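Local atomic coordinates of SmhB (Serratia marcescens, PDB entry 6ZZ5), a protein that probably serves as the B component of a tripartite alpha-pore-forming toxin of Serratia marcescens, acting with its partner proteins to perforate target membranes. Residues Q80-F83 with E84-L88; G96-K99 with E100-L103; S120-T123 with R124-I127; S273-T276 with A277-M281; I349-F352 with V353-A357. All coordinates share one frame; numbering follows the deposited sequence.

Contact 1: Q80-F83 with E84-L88; sequences QDYF and ETQNL. With EDO (1,2-ethanediol), chain I.
Residues Y82 and Q86, like D81 and T85, stand one turn apart on the long alpha-helix 44-92, part of the elongated helical bundle of an HBL-family, ClyA-type toxin. The backbone is regular: each amide from E84 to N87 bonds to the carbonyl four residues earlier, as in Q86 N to Y82 O at 2.8 Å. The carbonyl of D81 carries a second load, because T85 OG1 also donates to D81 O at 2.9 Å, arriving from the opposite face of the carbonyl plane to T85 N. T85 reaches it because OG1 lies beside its own backbone N (chi1 -61°); threonine can thus satisfy its hydroxyl within its own helix, while its side chain packs on V109. The acid of D81 looks beyond the turn, to Y116 OH on helix 99-151. On the buried side, the Y82 ring points in among V109 and Y116 of that helix and W285, L288 and L292 of helix 252-300, a place that suits a large ring with one polar end. With Y82 CG anti to its backbone N (chi1 171°), the ring runs along the helix to Q86, whose extended chain brings its amide almost perpendicular to the ring. Y82 CD2 lies over the centre of one face of the F83 ring, 3.6 Å above its plane. Two donors grip one amide oxygen: Q86 OE1 accepts Y82 OH at 2.6 Å, in the carbonyl plane on a lone pair, and, at 2.7 Å, O2 of an ethanediol, probably from the crystallisation liquor, that also bonds E291.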
loop_
_atom_site.group_PDB
_atom_site.type_symbol
_atom_site.label_atom_id
_atom_site.label_comp_id
_atom_site.label_asym_id
_atom_site.label_seq_id
_atom_site.Cartn_x
_atom_site.Cartn_y
_atom_site.Cartn_z
ATOM N N GLN A 80 5.687 12.230 -13.970
ATOM C CA GLN A 80 6.992 12.641 -14.495
ATOM C C GLN A 80 6.761 13.233 -15.892
ATOM O O GLN A 80 7.304 14.325 -16.166
ATOM C CB GLN A 80 7.957 11.474 -14.549
ATOM C CG GLN A 80 9.364 11.866 -14.942
ATOM C CD GLN A 80 10.301 10.700 -14.815
ATOM O OE1 GLN A 80 10.590 10.099 -15.804
ATOM N NE2 GLN A 80 10.714 10.340 -13.607
ATOM N N ASP A 81 6.034 12.531 -16.744
ATOM C CA ASP A 81 5.902 12.948 -18.166
ATOM C C ASP A 81 5.080 14.240 -18.209
ATOM O O ASP A 81 5.429 15.113 -19.026
ATOM C CB ASP A 81 5.296 11.890 -19.071
ATOM C CG ASP A 81 5.088 12.438 -20.483
ATOM O OD1 ASP A 81 6.045 13.062 -21.074
ATOM O OD2 ASP A 81 3.942 12.383 -20.896
ATOM N N TYR A 82 4.075 14.381 -17.355
ATOM C CA TYR A 82 3.269 15.630 -17.291
ATOM C C TYR A 82 4.194 16.819 -16.973
ATOM O O TYR A 82 4.194 17.803 -17.690
ATOM C CB TYR A 82 2.076 15.595 -16.318
ATOM C CG TYR A 82 1.543 16.995 -16.253
ATOM C CD1 TYR A 82 0.731 17.488 -17.261
ATOM C CD2 TYR A 82 2.039 17.886 -15.323
ATOM C CE1 TYR A 82 0.352 18.819 -17.290
ATOM C CE2 TYR A 82 1.695 19.230 -15.354
ATOM C CZ TYR A 82 0.877 19.708 -16.369
ATOM O OH TYR A 82 0.565 21.038 -16.429
ATOM N N PHE A 83 5.010 16.722 -15.924
ATOM C CA PHE A 83 5.824 17.838 -15.439
ATOM C C PHE A 83 6.987 18.077 -16.405
ATOM O O PHE A 83 7.389 19.247 -16.538
ATOM C CB PHE A 83 6.181 17.669 -13.955
ATOM C CG PHE A 83 5.033 18.068 -13.072
ATOM C CD1 PHE A 83 4.578 19.379 -13.041
ATOM C CD2 PHE A 83 4.303 17.115 -12.361
ATOM C CE1 PHE A 83 3.488 19.740 -12.252
ATOM C CE2 PHE A 83 3.205 17.487 -11.597
ATOM C CZ PHE A 83 2.797 18.790 -11.543
ATOM N N GLU A 84 7.512 17.051 -17.061
ATOM C CA GLU A 84 8.515 17.265 -18.130
ATOM C C GLU A 84 7.868 18.072 -19.283
ATOM O O GLU A 84 8.492 18.959 -19.841
ATOM C CB GLU A 84 9.126 15.941 -18.625
ATOM C CG GLU A 84 10.035 15.270 -17.623
ATOM C CD GLU A 84 11.340 16.002 -17.330
ATOM O OE1 GLU A 84 11.579 17.052 -17.960
ATOM O OE2 GLU A 84 12.134 15.477 -16.488
ATOM N N THR A 85 6.646 17.760 -19.644
ATOM C CA THR A 85 5.921 18.487 -20.715
ATOM C C THR A 85 5.642 19.922 -20.216
ATOM O O THR A 85 5.789 20.854 -21.008
ATOM C CB THR A 85 4.631 17.761 -21.057
ATOM O OG1 THR A 85 4.970 16.447 -21.521
ATOM C CG2 THR A 85 3.871 18.495 -22.130
ATOM N N GLN A 86 5.293 20.099 -18.957
ATOM C CA GLN A 86 5.041 21.446 -18.404
ATOM C C GLN A 86 6.356 22.222 -18.456
ATOM O O GLN A 86 6.323 23.398 -18.837
ATOM C CB GLN A 86 4.401 21.399 -17.035
ATOM C CG GLN A 86 3.925 22.774 -16.575
ATOM C CD GLN A 86 3.349 22.792 -15.183
ATOM O OE1 GLN A 86 2.197 22.400 -14.978
ATOM N NE2 GLN A 86 4.151 23.239 -14.231
ATOM N N ASN A 87 7.474 21.605 -18.095
ATOM C CA ASN A 87 8.789 22.309 -18.167
ATOM C C ASN A 87 9.151 22.630 -19.627
ATOM O O ASN A 87 9.855 23.643 -19.881
ATOM C CB ASN A 87 9.919 21.544 -17.478
ATOM C CG ASN A 87 10.035 21.861 -16.000
ATOM O OD1 ASN A 87 9.301 22.724 -15.466
ATOM N ND2 ASN A 87 10.939 21.127 -15.337
ATOM N N LEU A 88 8.830 21.752 -20.560
ATOM C CA LEU A 88 9.067 22.028 -21.996
ATOM C C LEU A 88 8.321 23.320 -22.393
ATOM O O LEU A 88 8.953 24.214 -22.929
ATOM C CB LEU A 88 8.600 20.828 -22.815
ATOM C CG LEU A 88 8.677 20.976 -24.335
ATOM C CD1 LEU A 88 10.110 21.128 -24.787
ATOM C CD2 LEU A 88 8.065 19.751 -24.988
HETATM C C1 EDO I . 0.467 25.699 -14.033
HETATM O O1 EDO I . 0.338 26.304 -12.757
HETATM C C2 EDO I . -0.112 24.341 -14.053
HETATM O O2 EDO I . 0.549 23.475 -13.150
#

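Contact 2: G96-K99 with E100-L103; sequences GATK and EQWL
T98 and Q101 face each other across the first turn of helix 99-151, where the chain leaves the loop at G96-T98 and winds into helix from K99, with W102 N and L103 N bonding back to T98 O and K99 O. The two form a capping box. T98 is the N-cap, and its OG1 accepts Q101 N at 3.2 Å; in return T98 N donates to Q101 OE1 at 3.0 Å, in the plane of the amide and on a lone pair. Threonine suits the first role because chi1 of 63° sets OG1 between backbone N and carbonyl carbon, turned to the amide of Q101. For the second, the Q101 chain runs extended from CB, long enough to fold its amide oxygen back over the cap, where it also rests 3.4 Å from A97 CA. G96 takes a positive phi (113°), at which a CB would collide with the preceding carbonyl. One turn on, W102 is buried against M93, L299 and L309, and A97 CB touches its pyrrole side, 3.8 Å from W102 NE1. That N-H donates to a water at the ring edge, which also donates to A97 O. A second water donates to E100 OE2 and bonds T98 OG1 at 2.6 Å. K99 stretches out fully to give its ammonium to L299 O on helix 252-300. The first helical N-H groups have no preceding turn to bond to; here T98 OG1 takes that of Q101, the two waters link loop atoms to side chains of the helix, and the carboxylate of E100, close to the positive end of the helix dipole, is probably stabilised by it.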
loop_
_atom_site.group_PDB
_atom_site.type_symbol
_atom_site.label_atom_id
_atom_site.label_comp_id
_atom_site.label_asym_id
_atom_site.label_seq_id
_atom_site.Cartn_x
_atom_site.Cartn_y
_atom_site.Cartn_z
ATOM N N GLY A 96 8.730 34.024 -27.258
ATOM C CA GLY A 96 8.284 34.237 -28.646
ATOM C C GLY A 96 6.986 33.540 -29.005
ATOM O O GLY A 96 6.497 33.815 -30.095
ATOM N N ALA A 97 6.415 32.664 -28.200
ATOM C CA ALA A 97 5.212 31.916 -28.636
ATOM C C ALA A 97 4.028 32.876 -28.833
ATOM O O ALA A 97 3.882 33.775 -27.965
ATOM C CB ALA A 97 4.826 30.922 -27.625
ATOM N N THR A 98 3.206 32.677 -29.857
ATOM C CA THR A 98 2.036 33.580 -30.124
ATOM C C THR A 98 0.861 33.165 -29.242
ATOM O O THR A 98 0.896 32.046 -28.655
ATOM C CB THR A 98 1.602 33.551 -31.590
ATOM O OG1 THR A 98 1.178 32.192 -31.806
ATOM C CG2 THR A 98 2.711 33.947 -32.528
ATOM N N LYS A 99 -0.190 33.976 -29.226
ATOM C CA LYS A 99 -1.398 33.615 -28.466
ATOM C C LYS A 99 -1.972 32.309 -29.038
ATOM O O LYS A 99 -2.428 31.453 -28.283
ATOM C CB LYS A 99 -2.406 34.746 -28.524
ATOM C CG LYS A 99 -3.661 34.389 -27.760
ATOM C CD LYS A 99 -4.683 35.522 -27.724
ATOM C CE LYS A 99 -5.996 35.058 -27.098
ATOM N NZ LYS A 99 -6.787 36.246 -26.684
ATOM N N GLU A 100 -1.941 32.156 -30.352
ATOM C CA GLU A 100 -2.453 30.938 -31.021
ATOM C C GLU A 100 -1.680 29.717 -30.465
ATOM O O GLU A 100 -2.283 28.673 -30.254
ATOM C CB GLU A 100 -2.201 31.111 -32.503
ATOM C CG GLU A 100 -2.699 29.999 -33.345
ATOM C CD GLU A 100 -2.384 30.241 -34.811
ATOM O OE1 GLU A 100 -3.280 30.022 -35.606
ATOM O OE2 GLU A 100 -1.216 30.587 -35.143
ATOM N N GLN A 101 -0.366 29.816 -30.397
ATOM C CA GLN A 101 0.493 28.704 -29.896
ATOM C C GLN A 101 0.174 28.402 -28.441
ATOM O O GLN A 101 0.062 27.202 -28.091
ATOM C CB GLN A 101 1.947 29.093 -30.101
ATOM C CG GLN A 101 2.341 29.045 -31.568
ATOM C CD GLN A 101 3.785 29.342 -31.790
ATOM O OE1 GLN A 101 4.254 30.429 -31.489
ATOM N NE2 GLN A 101 4.480 28.387 -32.407
ATOM N N TRP A 102 -0.048 29.434 -27.623
ATOM C CA TRP A 102 -0.416 29.229 -26.198
ATOM C C TRP A 102 -1.775 28.529 -26.095
ATOM O O TRP A 102 -1.895 27.612 -25.252
ATOM C CB TRP A 102 -0.418 30.538 -25.426
ATOM C CG TRP A 102 0.914 30.933 -24.925
ATOM C CD1 TRP A 102 1.672 31.981 -25.359
ATOM C CD2 TRP A 102 1.600 30.356 -23.811
ATOM N NE1 TRP A 102 2.808 32.047 -24.621
ATOM C CE2 TRP A 102 2.790 31.084 -23.664
ATOM C CE3 TRP A 102 1.337 29.305 -22.949
ATOM C CZ2 TRP A 102 3.723 30.791 -22.691
ATOM C CZ3 TRP A 102 2.253 29.021 -21.956
ATOM C CH2 TRP A 102 3.419 29.779 -21.824
ATOM N N LEU A 103 -2.755 28.899 -26.925
ATOM C CA LEU A 103 -4.071 28.224 -26.933
ATOM C C LEU A 103 -3.856 26.747 -27.323
ATOM O O LEU A 103 -4.478 25.882 -26.706
ATOM C CB LEU A 103 -5.036 28.890 -27.928
ATOM C CG LEU A 103 -5.563 30.260 -27.495
ATOM C CD1 LEU A 103 -6.189 30.979 -28.693
ATOM C CD2 LEU A 103 -6.567 30.131 -26.329
HETATM O O HOH W 1 5.160 33.951 -25.379
HETATM O O HOH W 2 1.253 31.560 -34.346
#

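Contact 3: S120-T123 with R124-I127; sequences SANT and RRTI. With SO4 (sulfate ion), chain E.
R124 and R125 send their guanidinium groups out beside A121 and N122 of the preceding turn and close together on a sulfate, probably from the crystallisation liquor. Charged hydrogen bonds to the anion dominate. R125 NE gives a nearly straight bond to sulfate O1 at 2.7 Å and R125 NH2 one to sulfate O2 at 3.2 Å, so the anion docks on one edge of the group; R124, its chain bent at chi3 (48°), brings NH1 to sulfate O4 at 2.7 Å, while its NH2 bonds are weak. The two arginines together form a site for the anion. R125 NH1, on the other side of the group, has a salt bridge to E118. Bonds to neutral groups follow: R125 NH1 makes a bent, weak one to N122 OD1 at 2.6 Å, and N122 O accepts both T126 N and T126 OG1, the hydroxyl at 2.9 Å and from above the carbonyl plane. Packing is modest: A121 is small enough for R125 to lie across it, CB 3.8 Å from R125 NH1, with A121 O over one face of that guanidinium. In the bundle, T123 and T126 lie against helix 44-92, S120, A121 and R124 meet helix 252-300, and I127 packs between both.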
loop_
_atom_site.group_PDB
_atom_site.type_symbol
_atom_site.label_atom_id
_atom_site.label_comp_id
_atom_site.label_asym_id
_atom_site.label_seq_id
_atom_site.Cartn_x
_atom_site.Cartn_y
_atom_site.Cartn_z
ATOM N N SER A 120 -5.824 7.504 -13.546
ATOM C CA SER A 120 -5.874 7.527 -12.073
ATOM C C SER A 120 -7.276 7.075 -11.634
ATOM O O SER A 120 -7.406 6.416 -10.601
ATOM C CB SER A 120 -5.451 8.852 -11.513
ATOM O OG SER A 120 -6.534 9.795 -11.577
ATOM N N ALA A 121 -8.295 7.472 -12.373
ATOM C CA ALA A 121 -9.705 7.146 -12.115
ATOM C C ALA A 121 -9.942 5.643 -12.361
ATOM O O ALA A 121 -10.638 5.020 -11.545
ATOM C CB ALA A 121 -10.606 7.983 -12.972
ATOM N N ASN A 122 -9.390 5.058 -13.421
ATOM C CA ASN A 122 -9.495 3.588 -13.672
ATOM C C ASN A 122 -8.801 2.830 -12.533
ATOM O O ASN A 122 -9.360 1.868 -12.044
ATOM C CB ASN A 122 -9.043 3.209 -15.083
ATOM C CG ASN A 122 -10.097 3.620 -16.093
ATOM O OD1 ASN A 122 -11.282 3.773 -15.729
ATOM N ND2 ASN A 122 -9.700 3.833 -17.344
ATOM N N THR A 123 -7.652 3.283 -12.084
ATOM C CA THR A 123 -6.921 2.693 -10.943
ATOM C C THR A 123 -7.797 2.726 -9.686
ATOM O O THR A 123 -7.916 1.681 -9.028
ATOM C CB THR A 123 -5.565 3.380 -10.743
ATOM O OG1 THR A 123 -4.840 3.161 -11.956
ATOM C CG2 THR A 123 -4.790 2.776 -9.599
ATOM N N ARG A 124 -8.360 3.882 -9.367
ATOM C CA ARG A 124 -9.254 4.052 -8.196
ATOM C C ARG A 124 -10.412 3.055 -8.280
ATOM O O ARG A 124 -10.776 2.445 -7.234
ATOM C CB ARG A 124 -9.794 5.477 -8.111
ATOM C CG ARG A 124 -10.836 5.637 -7.008
ATOM C CD ARG A 124 -11.400 7.033 -6.859
ATOM N NE ARG A 124 -11.787 7.572 -8.143
ATOM C CZ ARG A 124 -12.902 7.276 -8.792
ATOM N NH1 ARG A 124 -13.781 6.431 -8.280
ATOM N NH2 ARG A 124 -13.149 7.839 -9.959
ATOM N N ARG A 125 -11.038 2.929 -9.444
ATOM C CA ARG A 125 -12.197 2.029 -9.599
ATOM C C ARG A 125 -11.735 0.568 -9.448
ATOM O O ARG A 125 -12.463 -0.244 -8.847
ATOM C CB ARG A 125 -12.896 2.207 -10.938
ATOM C CG ARG A 125 -13.628 3.520 -11.180
ATOM C CD ARG A 125 -14.033 3.596 -12.680
ATOM N NE ARG A 125 -14.385 4.976 -12.891
ATOM C CZ ARG A 125 -13.818 5.842 -13.710
ATOM N NH1 ARG A 125 -12.954 5.478 -14.628
ATOM N NH2 ARG A 125 -14.261 7.083 -13.702
ATOM N N THR A 126 -10.574 0.199 -9.977
ATOM C CA THR A 126 -10.072 -1.177 -9.919
ATOM C C THR A 126 -9.788 -1.534 -8.447
ATOM O O THR A 126 -10.217 -2.650 -7.990
ATOM C CB THR A 126 -8.827 -1.393 -10.785
ATOM O OG1 THR A 126 -9.229 -1.025 -12.101
ATOM C CG2 THR A 126 -8.361 -2.830 -10.773
ATOM N N ILE A 127 -9.129 -0.654 -7.723
ATOM C CA ILE A 127 -8.814 -0.947 -6.287
ATOM C C ILE A 127 -10.119 -0.897 -5.475
ATOM O O ILE A 127 -10.230 -1.692 -4.531
ATOM C CB ILE A 127 -7.655 -0.076 -5.718
ATOM C CG1 ILE A 127 -7.145 -0.584 -4.363
ATOM C CG2 ILE A 127 -8.021 1.387 -5.545
ATOM C CD1 ILE A 127 -6.813 -2.018 -4.288
HETATM S S SO4 E . -16.829 6.737 -10.720
HETATM O O1 SO4 E . -16.647 5.610 -11.612
HETATM O O2 SO4 E . -16.284 7.924 -11.324
HETATM O O3 SO4 E . -18.233 6.934 -10.453
HETATM O O4 SO4 E . -16.156 6.451 -9.485
#

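Contact 4: S273-T276 with A277-M281; sequences SAVT and AATQM. With EDO (1,2-ethanediol), chain H.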
loop_
_atom_site.group_PDB
_atom_site.type_symbol
_atom_site.label_atom_id
_atom_site.label_comp_id
_atom_site.label_asym_id
_atom_site.label_seq_id
_atom_site.Cartn_x
_atom_site.Cartn_y
_atom_site.Cartn_z
ATOM N N SER A 273 -7.044 1.486 2.437
ATOM C CA SER A 273 -5.999 2.543 2.439
ATOM C C SER A 273 -5.534 2.803 1.017
ATOM O O SER A 273 -5.302 4.001 0.667
ATOM C CB SER A 273 -4.823 2.217 3.347
ATOM O OG SER A 273 -5.327 2.000 4.672
ATOM N N ALA A 274 -5.469 1.773 0.195
ATOM C CA ALA A 274 -5.117 1.958 -1.229
ATOM C C ALA A 274 -6.237 2.723 -1.963
ATOM O O ALA A 274 -5.914 3.582 -2.819
ATOM C CB ALA A 274 -4.784 0.642 -1.894
ATOM N N VAL A 275 -7.512 2.495 -1.638
ATOM C CA VAL A 275 -8.646 3.283 -2.223
ATOM C C VAL A 275 -8.470 4.764 -1.852
ATOM O O VAL A 275 -8.663 5.648 -2.757
ATOM C CB VAL A 275 -10.048 2.808 -1.780
ATOM C CG1 VAL A 275 -11.151 3.749 -2.274
ATOM C CG2 VAL A 275 -10.308 1.400 -2.232
ATOM N N THR A 276 -8.260 5.041 -0.560
ATOM C CA THR A 276 -8.060 6.416 -0.061
ATOM C C THR A 276 -6.922 7.084 -0.839
ATOM O O THR A 276 -7.131 8.182 -1.368
ATOM C CB THR A 276 -7.837 6.470 1.447
ATOM O OG1 THR A 276 -8.980 5.846 2.017
ATOM C CG2 THR A 276 -7.698 7.876 1.974
ATOM N N ALA A 277 -5.772 6.463 -0.906
ATOM C CA ALA A 277 -4.612 7.031 -1.658
ATOM C C ALA A 277 -4.977 7.263 -3.128
ATOM O O ALA A 277 -4.586 8.298 -3.706
ATOM C CB ALA A 277 -3.392 6.164 -1.505
ATOM N N ALA A 278 -5.686 6.324 -3.762
ATOM C CA ALA A 278 -6.040 6.422 -5.185
ATOM C C ALA A 278 -7.043 7.570 -5.404
ATOM O O ALA A 278 -6.944 8.258 -6.417
ATOM C CB ALA A 278 -6.550 5.114 -5.736
ATOM N N THR A 279 -7.973 7.757 -4.484
ATOM C CA THR A 279 -8.936 8.859 -4.507
ATOM C C THR A 279 -8.168 10.183 -4.380
ATOM O O THR A 279 -8.416 11.086 -5.188
ATOM C CB THR A 279 -10.007 8.692 -3.416
ATOM O OG1 THR A 279 -10.586 7.418 -3.695
ATOM C CG2 THR A 279 -11.023 9.802 -3.395
ATOM N N GLN A 280 -7.304 10.318 -3.390
ATOM C CA GLN A 280 -6.469 11.546 -3.236
ATOM C C GLN A 280 -5.697 11.792 -4.560
ATOM O O GLN A 280 -5.697 12.920 -5.041
ATOM C CB GLN A 280 -5.581 11.394 -2.009
ATOM C CG GLN A 280 -4.600 12.538 -1.805
ATOM C CD GLN A 280 -3.602 12.397 -0.667
ATOM O OE1 GLN A 280 -3.420 11.346 -0.079
ATOM N NE2 GLN A 280 -2.829 13.451 -0.435
ATOM N N MET A 281 -5.107 10.780 -5.169
ATOM C CA MET A 281 -4.321 10.961 -6.428
ATOM C C MET A 281 -5.240 11.446 -7.536
ATOM O O MET A 281 -4.855 12.410 -8.198
ATOM C CB MET A 281 -3.594 9.682 -6.855
ATOM C CG MET A 281 -2.552 9.901 -7.923
ATOM S SD MET A 281 -1.180 10.951 -7.429
ATOM C CE MET A 281 -1.554 12.399 -8.417
HETATM C C1 EDO H . -5.731 5.325 5.406
HETATM O O1 EDO H . -4.918 6.209 4.648
HETATM C C2 EDO H . -7.144 5.781 5.423
HETATM O O2 EDO H . -8.051 4.870 4.831
#
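The peptide carbonyl of V275 is the flat group to begin with, for T279 meets it on both faces: T279 N bonds from one face and T279 OG1, 2.8 Å from V275 O, from the other, well above the carbonyl plane (38° out of it). The hydroxyl gets there because it sits beside its own backbone N, chi1 -57°, turning back along the helix. V275 and T279 lie side by side, V275 CG1 4.0 Å from T279 OG1, and both look to helix 99-151, the valine to I127 and N131, the threonine to R124. Small residues face another helix: A274 and A278 come against helix 4-30 at Q18 and Q15. The backbone runs as ordinary alpha-helix within helix 252-300, as in Q280 N to T276 O at 2.9 Å. On the outer side, T276 OG1 bonds O2 of an ethanediol, probably from the crystallisation liquor, at 3.1 Å, and C1 of that molecule rests 3.4 Å from S273 OG. Taken together, the chemistry implies that small side chains let neighbouring helices come close, while T279 bonds its hydroxyl to its own backbone.

Contact 5: I349-F352 with V353-A357; sequences IADF and VKRLA
R355 reaches back along its helix to D351, and the atoms from CB to NE each meet something on the way. CB lies 3.6 Å from F352 O; CG, beside the backbone N at chi1 -76°, is 3.6 Å from D351 O, and CD passes that same carbonyl. From there the extended chain brings NE to the acid: R355 NE donates to D351 OD1 at 3.2 Å, a nearly straight bond within a salt bridge. The oxygen lies at the guanidinium edge, in its plane, yet the nitrogen comes from well above the carboxylate plane, the two groups being turned 75° to each other. NH2 stays farther off, 3.8 Å from D351 OD2, so this is a one-point bridge and not a fork. D351 is modelled in two conformations, and the bridge is described for one of them. A long, flexible arginine suits this solvent-facing side, where the pair spans one turn. The helix is 349-359, at the C-terminal end of the chain, packed on strands 191-196 and 216-221 away from the long bundle, in what is consistent with the head region of ClyA-type toxins. Its inner side is apolar. F352, with CG anti to the backbone N (chi1 -178°), sends its ring along the helix to L356, CE2 meeting L356 CD1 at 3.8 Å, with A195 and V343 beside it. I349 and V353 both rest on A217 of strand 216-221, and branched V353 turns CG2 toward the isoleucine, 4.4 Å from I349 CG1. K354, its chain bent near the end, touches D234 on helix 230-245.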
loop_
_atom_site.group_PDB
_atom_site.type_symbol
_atom_site.label_atom_id
_atom_site.label_comp_id
_atom_site.label_asym_id
_atom_site.label_seq_id
_atom_site.Cartn_x
_atom_site.Cartn_y
_atom_site.Cartn_z
ATOM N N ILE A 349 7.992 -13.354 12.790
ATOM C CA ILE A 349 8.380 -12.002 12.304
ATOM C C ILE A 349 8.851 -11.143 13.475
ATOM O O ILE A 349 9.834 -10.418 13.290
ATOM C CB ILE A 349 7.297 -11.338 11.432
ATOM C CG1 ILE A 349 7.919 -10.163 10.681
ATOM C CG2 ILE A 349 6.070 -10.949 12.246
ATOM C CD1 ILE A 349 9.054 -10.575 9.707
ATOM N N ALA A 350 8.233 -11.220 14.657
ATOM C CA ALA A 350 8.708 -10.427 15.822
ATOM C C ALA A 350 10.119 -10.850 16.276
ATOM O O ALA A 350 10.931 -9.958 16.590
ATOM C CB ALA A 350 7.743 -10.525 16.989
ATOM N N ASP A 351 10.437 -12.136 16.283
ATOM C CA ASP A 351 11.787 -12.646 16.653
ATOM C C ASP A 351 12.809 -12.126 15.633
ATOM O O ASP A 351 13.861 -11.650 16.040
ATOM C CB ASP A 351 11.770 -14.171 16.711
ATOM C CG ASP A 351 13.030 -14.794 17.265
ATOM O OD1 ASP A 351 13.743 -14.123 18.023
ATOM O OD2 ASP A 351 13.270 -15.943 16.922
ATOM N N PHE A 352 12.490 -12.186 14.339
ATOM C CA PHE A 352 13.406 -11.734 13.264
ATOM C C PHE A 352 13.703 -10.235 13.423
ATOM O O PHE A 352 14.848 -9.812 13.323
ATOM C CB PHE A 352 12.746 -11.936 11.904
ATOM C CG PHE A 352 13.626 -11.552 10.751
ATOM C CD1 PHE A 352 14.642 -12.408 10.326
ATOM C CD2 PHE A 352 13.383 -10.363 10.058
ATOM C CE1 PHE A 352 15.445 -12.040 9.250
ATOM C CE2 PHE A 352 14.162 -10.021 8.967
ATOM C CZ PHE A 352 15.209 -10.854 8.585
ATOM N N VAL A 353 12.660 -9.437 13.629
ATOM C CA VAL A 353 12.814 -7.975 13.791
ATOM C C VAL A 353 13.541 -7.690 15.104
ATOM O O VAL A 353 14.393 -6.785 15.106
ATOM C CB VAL A 353 11.464 -7.259 13.639
ATOM C CG1 VAL A 353 11.564 -5.801 14.052
ATOM C CG2 VAL A 353 10.962 -7.403 12.210
ATOM N N LYS A 354 13.274 -8.450 16.166
ATOM C CA LYS A 354 13.981 -8.226 17.449
ATOM C C LYS A 354 15.482 -8.458 17.244
ATOM O O LYS A 354 16.276 -7.615 17.667
ATOM C CB LYS A 354 13.402 -9.088 18.553
ATOM C CG LYS A 354 13.886 -8.767 19.964
ATOM C CD LYS A 354 12.887 -9.354 20.969
ATOM C CE LYS A 354 13.529 -10.072 22.133
ATOM N NZ LYS A 354 14.014 -9.096 23.133
ATOM N N ARG A 355 15.881 -9.498 16.526
ATOM C CA ARG A 355 17.321 -9.741 16.215
ATOM C C ARG A 355 17.898 -8.589 15.410
ATOM O O ARG A 355 19.011 -8.192 15.697
ATOM C CB ARG A 355 17.505 -11.058 15.475
ATOM C CG ARG A 355 17.386 -12.248 16.415
ATOM C CD ARG A 355 16.962 -13.481 15.662
ATOM N NE ARG A 355 16.598 -14.549 16.560
ATOM C CZ ARG A 355 17.394 -15.528 16.936
ATOM N NH1 ARG A 355 18.633 -15.624 16.470
ATOM N NH2 ARG A 355 16.919 -16.442 17.761
ATOM N N LEU A 356 17.165 -8.035 14.457
ATOM C CA LEU A 356 17.620 -6.847 13.696
ATOM C C LEU A 356 17.694 -5.628 14.602
ATOM O O LEU A 356 18.616 -4.863 14.464
ATOM C CB LEU A 356 16.671 -6.566 12.529
ATOM C CG LEU A 356 16.872 -7.441 11.310
ATOM C CD1 LEU A 356 15.955 -6.961 10.189
ATOM C CD2 LEU A 356 18.335 -7.412 10.872
ATOM N N ALA A 357 16.725 -5.431 15.487
ATOM C CA ALA A 357 16.705 -4.288 16.433
ATOM C C ALA A 357 17.983 -4.351 17.263
ATOM O O ALA A 357 18.623 -3.276 17.420
ATOM C CB ALA A 357 15.475 -4.298 17.296
#

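Four of the five contacts lie within helices and are partly buried; contact 2, the surface one, is a helix start, where a side-chain cap does the work of a missing turn. Contacts 2 and 3 share helix 99-151, contact 1 is on helix 44-92 before it, and contact 4 on helix 252-300. Contacts 3 and 4 touch, R124 CD resting 3.3 Å from T279 OG1, while contact 5 stands apart, its centre about 61 Å from that of contact 2. Chemistry follows place: buried phenol and amide in contact 1, arginines at the bundle surface in contact 3, small residues between helices in contact 4, and a salt bridge beside apolar packing on the sheet in contact 5.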